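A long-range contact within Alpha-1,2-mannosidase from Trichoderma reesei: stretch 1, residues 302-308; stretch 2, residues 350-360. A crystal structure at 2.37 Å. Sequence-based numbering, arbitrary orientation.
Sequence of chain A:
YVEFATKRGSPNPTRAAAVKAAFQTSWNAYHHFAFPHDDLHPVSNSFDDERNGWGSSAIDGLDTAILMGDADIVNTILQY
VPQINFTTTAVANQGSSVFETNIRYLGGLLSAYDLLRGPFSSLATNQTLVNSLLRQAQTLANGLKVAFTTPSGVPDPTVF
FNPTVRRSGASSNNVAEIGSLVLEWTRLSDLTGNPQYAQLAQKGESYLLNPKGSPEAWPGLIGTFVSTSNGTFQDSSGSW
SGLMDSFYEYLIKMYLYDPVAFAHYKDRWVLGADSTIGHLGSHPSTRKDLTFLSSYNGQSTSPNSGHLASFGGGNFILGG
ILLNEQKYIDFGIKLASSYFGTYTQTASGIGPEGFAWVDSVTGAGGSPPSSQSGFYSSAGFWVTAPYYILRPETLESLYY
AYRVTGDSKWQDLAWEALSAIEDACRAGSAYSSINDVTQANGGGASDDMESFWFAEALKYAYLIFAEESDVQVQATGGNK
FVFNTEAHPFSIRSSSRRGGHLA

Stretch 1 (302-308) SPNSGHL
Stretch 2, residues 350-360: IGPEGFAWVDS

Two short antiparallel strands illustrate how a narrow ladder of backbone hydrogen bonds and the side chains beside it share one contact. In this mannosidase, residues 304-306 run against residues 354-356, their axes 4.6 Å apart at closest approach and their directions 149° apart. Asn304 pairs with Ala356 and Gly306 with Gly354 at non-hydrogen-bonded positions, with CA-CA distances of 4.5 and 4.0 Å; between them Ser305 and Phe355 form the hydrogen-bonded pair, their CA atoms 5.7 Å apart.

That central pair is doubly tied: Ser305 N donates to Phe355 O at 3.1 Å, and Phe355 N donates to Ser305 O at 3.0 Å, both nearly linear. The ladder continues beyond the strands, with Trp357 N donating to Pro303 O at 3.2 Å and His307 N to Glu353 O at 3.1 Å. Ser305 (-160/-172) and Gly306 (-171/-173) are almost fully extended, as are Phe355 (-147/163) and Ala356 (-144/169), whereas Pro303 (-64/50) and His307 (-60/-30) turn the chain at the two ends.

The 4.0 Å between Gly306 CA and Gly354 CA goes with the absence of side chains here. An ideal CB on Gly306 would lie 2.3 Å from Glu353 O, a clash; without one, Gly306 CA approaches Glu353 O to 3.2 Å in a CA-H...O contact. Water 1 donates to Glu353 O at 3.2 Å from its oxygen and accepts from Leu308 N at 2.7 Å, linking the two stretches once more. Glu353 has an off-well chi1 of -130° with chi2 m (-79°); its CA-to-CB bond points away, but its end comes nearer, and OE2 is hydrogen-bonded elsewhere.

Both aromatic residues of the second stretch adopt the p rotamer. Phe355, with chi1 64° and chi2 89°, leaves its backbone on the side shared with Ser305, and its end comes nearer the first stretch. Ser305 O lies over one face of its ring, and Ser305 CB is 3.9 Å from Phe355 CZ. Trp357, with chi1 61° and chi2 99°, likewise brings its indole nearer: Pro303 O and Asn304 N lie over one ring face, Asn304 N being 3.7 Å from Trp357 CH2, and Ser305 CB is 3.7 Å from Trp357 CZ3. The side chain of Ser305, chi1 t at -161°, thus touches both aromatic rings, while its OG is hydrogen-bonded elsewhere. On the other face, beside Ala356, Asn304 is p (chi1 54°, chi2 -176°), its ND2 hydrogen-bonded elsewhere.

Pro303, its ring C-gamma exo, completes the packing. Pro303 CB sits 4.0 Å from the centroid of the Trp357 five-membered ring and 13° off the normal, a CH-pi contact over the face, and Pro303 CG is 4.0 Å from Asp359 CB. Asp359 is t at chi1 (-174°) with chi2 109°, its OD1 hydrogen-bonded elsewhere.

At the other end, His307 directs its CA-to-CB bond toward the second stretch. With chi1 t (-157°) and chi2 -65°, it places Pro352 O and Gly351 O at the ring edge; His307 CB is 3.7 Å from Pro352 O, while ND1 and NE2 are satisfied elsewhere. The contact buries 522 Å² in all.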

ATOM      1  N   SER A 302      21.640  -0.683  -7.562  1.00 16.43           N
ATOM      2  CA  SER A 302      21.283  -0.176  -8.879  1.00 16.84           C
ATOM      3  C   SER A 302      20.429   1.089  -8.771  1.00 16.33           C
ATOM      4  O   SER A 302      19.377   1.078  -8.132  1.00 16.12           O
ATOM      5  CB  SER A 302      20.533  -1.261  -9.652  1.00 16.08           C
ATOM      6  OG  SER A 302      20.129  -0.781 -10.919  1.00 21.13           O
ATOM      7  N   PRO A 303      20.869   2.188  -9.408  1.00 16.43           N
ATOM      8  CA  PRO A 303      20.211   3.506  -9.429  1.00 18.05           C
ATOM      9  C   PRO A 303      18.825   3.565 -10.089  1.00 18.62           C
ATOM     10  O   PRO A 303      18.583   4.421 -10.939  1.00 18.92           O
ATOM     11  CB  PRO A 303      21.212   4.395 -10.186  1.00 18.95           C
ATOM     12  CG  PRO A 303      22.512   3.645 -10.126  1.00 19.24           C
ATOM     13  CD  PRO A 303      22.089   2.206 -10.231  1.00 16.72           C
ATOM     14  N   ASN A 304      17.928   2.662  -9.709  1.00 18.87           N
ATOM     15  CA  ASN A 304      16.576   2.645 -10.261  1.00 19.01           C
ATOM     16  C   ASN A 304      15.507   2.561  -9.167  1.00 17.02           C
ATOM     17  O   ASN A 304      15.713   1.936  -8.121  1.00 14.36           O
ATOM     18  CB  ASN A 304      16.398   1.493 -11.268  1.00 24.27           C
ATOM     19  CG  ASN A 304      16.776   0.129 -10.696  1.00 32.04           C
ATOM     20  OD1 ASN A 304      16.754  -0.878 -11.409  1.00 36.51           O
ATOM     21  ND2 ASN A 304      17.126   0.089  -9.413  1.00 35.84           N
ATOM     22  N   SER A 305      14.370   3.206  -9.410  1.00 13.22           N
ATOM     23  CA  SER A 305      13.288   3.208  -8.441  1.00 13.42           C
ATOM     24  C   SER A 305      11.967   3.553  -9.124  1.00 12.96           C
ATOM     25  O   SER A 305      11.898   3.629 -10.346  1.00 13.48           O
ATOM     26  CB  SER A 305      13.608   4.202  -7.322  1.00 12.52           C
ATOM     27  OG  SER A 305      12.837   3.954  -6.165  1.00 12.29           O
ATOM     28  N   GLY A 306      10.912   3.759  -8.346  1.00 14.44           N
ATOM     29  CA  GLY A 306       9.632   4.070  -8.956  1.00 11.88           C
ATOM     30  C   GLY A 306       8.603   4.477  -7.937  1.00 10.99           C
ATOM     31  O   GLY A 306       8.908   4.623  -6.758  1.00 12.50           O
ATOM     32  N   HIS A 307       7.367   4.632  -8.391  1.00 11.86           N
ATOM     33  CA  HIS A 307       6.279   5.057  -7.523  1.00 11.05           C
ATOM     34  C   HIS A 307       5.997   4.125  -6.337  1.00 12.18           C
ATOM     35  O   HIS A 307       5.556   4.584  -5.285  1.00 12.24           O
ATOM     36  CB  HIS A 307       5.021   5.248  -8.366  1.00 11.44           C
ATOM     37  CG  HIS A 307       4.023   6.177  -7.757  1.00 12.81           C
ATOM     38  ND1 HIS A 307       3.372   5.899  -6.574  1.00 12.22           N
ATOM     39  CD2 HIS A 307       3.550   7.376  -8.174  1.00 13.01           C
ATOM     40  CE1 HIS A 307       2.538   6.884  -6.291  1.00 12.47           C
ATOM     41  NE2 HIS A 307       2.626   7.791  -7.246  1.00 13.99           N
ATOM     42  N   LEU A 308       6.250   2.828  -6.489  1.00 12.51           N
ATOM     43  CA  LEU A 308       5.995   1.893  -5.383  1.00 14.86           C
ATOM     44  C   LEU A 308       6.900   2.191  -4.193  1.00 14.77           C
ATOM     45  O   LEU A 308       6.450   2.183  -3.046  1.00 13.15           O
ATOM     46  CB  LEU A 308       6.198   0.431  -5.825  1.00 13.26           C
ATOM     47  CG  LEU A 308       5.171  -0.187  -6.782  1.00 15.69           C
ATOM     48  CD1 LEU A 308       5.604  -1.604  -7.158  1.00 14.41           C
ATOM     49  CD2 LEU A 308       3.793  -0.209  -6.125  1.00 15.14           C
ATOM     50  N   ILE A 350       2.703  14.949 -12.319  1.00 14.44           N
ATOM     51  CA  ILE A 350       2.446  13.630 -11.741  1.00 14.70           C
ATOM     52  C   ILE A 350       3.710  12.768 -11.852  1.00 15.73           C
ATOM     53  O   ILE A 350       4.389  12.790 -12.882  1.00 15.75           O
ATOM     54  CB  ILE A 350       1.267  12.919 -12.477  1.00 15.60           C
ATOM     55  CG1 ILE A 350      -0.013  13.750 -12.311  1.00 15.43           C
ATOM     56  CG2 ILE A 350       1.064  11.501 -11.924  1.00 14.03           C
ATOM     57  CD1 ILE A 350      -1.193  13.273 -13.144  1.00 14.22           C
ATOM     58  N   GLY A 351       4.020  12.011 -10.800  1.00 15.81           N
ATOM     59  CA  GLY A 351       5.214  11.175 -10.801  1.00 14.82           C
ATOM     60  C   GLY A 351       5.166   9.958 -11.716  1.00 15.84           C
ATOM     61  O   GLY A 351       4.102   9.378 -11.917  1.00 15.49           O
ATOM     62  N   PRO A 352       6.311   9.544 -12.283  1.00 15.40           N
ATOM     63  CA  PRO A 352       6.399   8.386 -13.181  1.00 16.22           C
ATOM     64  C   PRO A 352       6.331   7.060 -12.429  1.00 16.05           C
ATOM     65  O   PRO A 352       6.570   7.009 -11.229  1.00 15.46           O
ATOM     66  CB  PRO A 352       7.745   8.589 -13.870  1.00 16.75           C
ATOM     67  CG  PRO A 352       8.572   9.209 -12.784  1.00 17.04           C
ATOM     68  CD  PRO A 352       7.620  10.215 -12.159  1.00 16.25           C
ATOM     69  N   GLU A 353       5.998   5.996 -13.151  1.00 17.27           N
ATOM     70  CA  GLU A 353       5.889   4.656 -12.581  1.00 18.08           C
ATOM     71  C   GLU A 353       7.281   4.133 -12.254  1.00 17.70           C
ATOM     72  O   GLU A 353       7.503   3.479 -11.230  1.00 17.85           O
ATOM     73  CB  GLU A 353       5.219   3.736 -13.592  1.00 19.85           C
ATOM     74  CG  GLU A 353       4.082   2.941 -13.026  1.00 24.85           C
ATOM     75  CD  GLU A 353       4.561   1.760 -12.253  1.00 25.32           C
ATOM     76  OE1 GLU A 353       5.587   1.194 -12.671  1.00 29.51           O
ATOM     77  OE2 GLU A 353       3.921   1.388 -11.255  1.00 24.28           O
ATOM     78  N   GLY A 354       8.213   4.434 -13.149  1.00 16.12           N
ATOM     79  CA  GLY A 354       9.585   4.023 -12.969  1.00 14.48           C
ATOM     80  C   GLY A 354      10.501   5.120 -13.468  1.00 13.96           C
ATOM     81  O   GLY A 354      10.218   5.741 -14.494  1.00 15.45           O
ATOM     82  N   PHE A 355      11.584   5.370 -12.736  1.00 11.66           N
ATOM     83  CA  PHE A 355      12.553   6.387 -13.115  1.00 12.48           C
ATOM     84  C   PHE A 355      13.947   5.954 -12.682  1.00 13.21           C
ATOM     85  O   PHE A 355      14.095   5.064 -11.842  1.00 12.62           O
ATOM     86  CB  PHE A 355      12.193   7.752 -12.494  1.00 13.38           C
ATOM     87  CG  PHE A 355      12.252   7.780 -10.986  1.00 13.87           C
ATOM     88  CD1 PHE A 355      13.432   8.097 -10.318  1.00 11.14           C
ATOM     89  CD2 PHE A 355      11.118   7.480 -10.233  1.00 15.48           C
ATOM     90  CE1 PHE A 355      13.484   8.120  -8.924  1.00 11.25           C
ATOM     91  CE2 PHE A 355      11.160   7.499  -8.837  1.00 14.96           C
ATOM     92  CZ  PHE A 355      12.345   7.821  -8.182  1.00 12.50           C
ATOM     93  N   ALA A 356      14.967   6.583 -13.260  1.00 12.31           N
ATOM     94  CA  ALA A 356      16.346   6.232 -12.932  1.00 12.87           C
ATOM     95  C   ALA A 356      17.289   7.440 -12.928  1.00 11.42           C
ATOM     96  O   ALA A 356      16.931   8.528 -13.371  1.00 10.52           O
ATOM     97  CB  ALA A 356      16.849   5.174 -13.911  1.00 11.72           C
ATOM     98  N   TRP A 357      18.499   7.241 -12.426  1.00 11.20           N
ATOM     99  CA  TRP A 357      19.459   8.330 -12.366  1.00 13.27           C
ATOM    100  C   TRP A 357      20.875   7.776 -12.379  1.00 14.01           C
ATOM    101  O   TRP A 357      21.079   6.580 -12.587  1.00 13.81           O
ATOM    102  CB  TRP A 357      19.215   9.157 -11.096  1.00 11.85           C
ATOM    103  CG  TRP A 357      19.369   8.367  -9.822  1.00 12.84           C
ATOM    104  CD1 TRP A 357      20.461   8.337  -9.004  1.00 11.05           C
ATOM    105  CD2 TRP A 357      18.416   7.458  -9.248  1.00 11.75           C
ATOM    106  NE1 TRP A 357      20.252   7.466  -7.962  1.00 11.24           N
ATOM    107  CE2 TRP A 357      19.006   6.914  -8.086  1.00 12.37           C
ATOM    108  CE3 TRP A 357      17.122   7.050  -9.604  1.00 13.12           C
ATOM    109  CZ2 TRP A 357      18.346   5.979  -7.277  1.00 12.57           C
ATOM    110  CZ3 TRP A 357      16.465   6.115  -8.794  1.00 11.78           C
ATOM    111  CH2 TRP A 357      17.079   5.594  -7.649  1.00  9.02           C
ATOM    112  N   VAL A 358      21.852   8.651 -12.185  1.00 14.61           N
ATOM    113  CA  VAL A 358      23.243   8.235 -12.142  1.00 13.46           C
ATOM    114  C   VAL A 358      23.689   8.423 -10.695  1.00 14.85           C
ATOM    115  O   VAL A 358      23.611   9.532 -10.159  1.00 14.85           O
ATOM    116  CB  VAL A 358      24.124   9.105 -13.065  1.00 13.35           C
ATOM    117  CG1 VAL A 358      25.559   8.614 -13.017  1.00 12.57           C
ATOM    118  CG2 VAL A 358      23.604   9.057 -14.499  1.00 12.29           C
ATOM    119  N   ASP A 359      24.128   7.345 -10.052  1.00 15.16           N
ATOM    120  CA  ASP A 359      24.579   7.433  -8.665  1.00 16.15           C
ATOM    121  C   ASP A 359      25.737   8.422  -8.599  1.00 17.41           C
ATOM    122  O   ASP A 359      26.743   8.236  -9.275  1.00 17.52           O
ATOM    123  CB  ASP A 359      25.050   6.068  -8.170  1.00 16.43           C
ATOM    124  CG  ASP A 359      25.386   6.073  -6.698  1.00 18.05           C
ATOM    125  OD1 ASP A 359      24.621   5.465  -5.912  1.00 20.41           O
ATOM    126  OD2 ASP A 359      26.409   6.687  -6.321  1.00 19.15           O
ATOM    127  N   SER A 360      25.605   9.463  -7.782  1.00 18.58           N
ATOM    128  CA  SER A 360      26.657  10.479  -7.675  1.00 22.81           C
ATOM    129  C   SER A 360      27.956   9.983  -7.061  1.00 24.52           C
ATOM    130  O   SER A 360      29.006  10.586  -7.263  1.00 26.83           O
ATOM    131  CB  SER A 360      26.170  11.675  -6.856  1.00 21.25           C
ATOM    132  OG  SER A 360      26.037  11.334  -5.487  1.00 24.07           O
TER
HETATM  133  O   HOH W   1       6.709   1.504  -8.847  1.00 27.90           O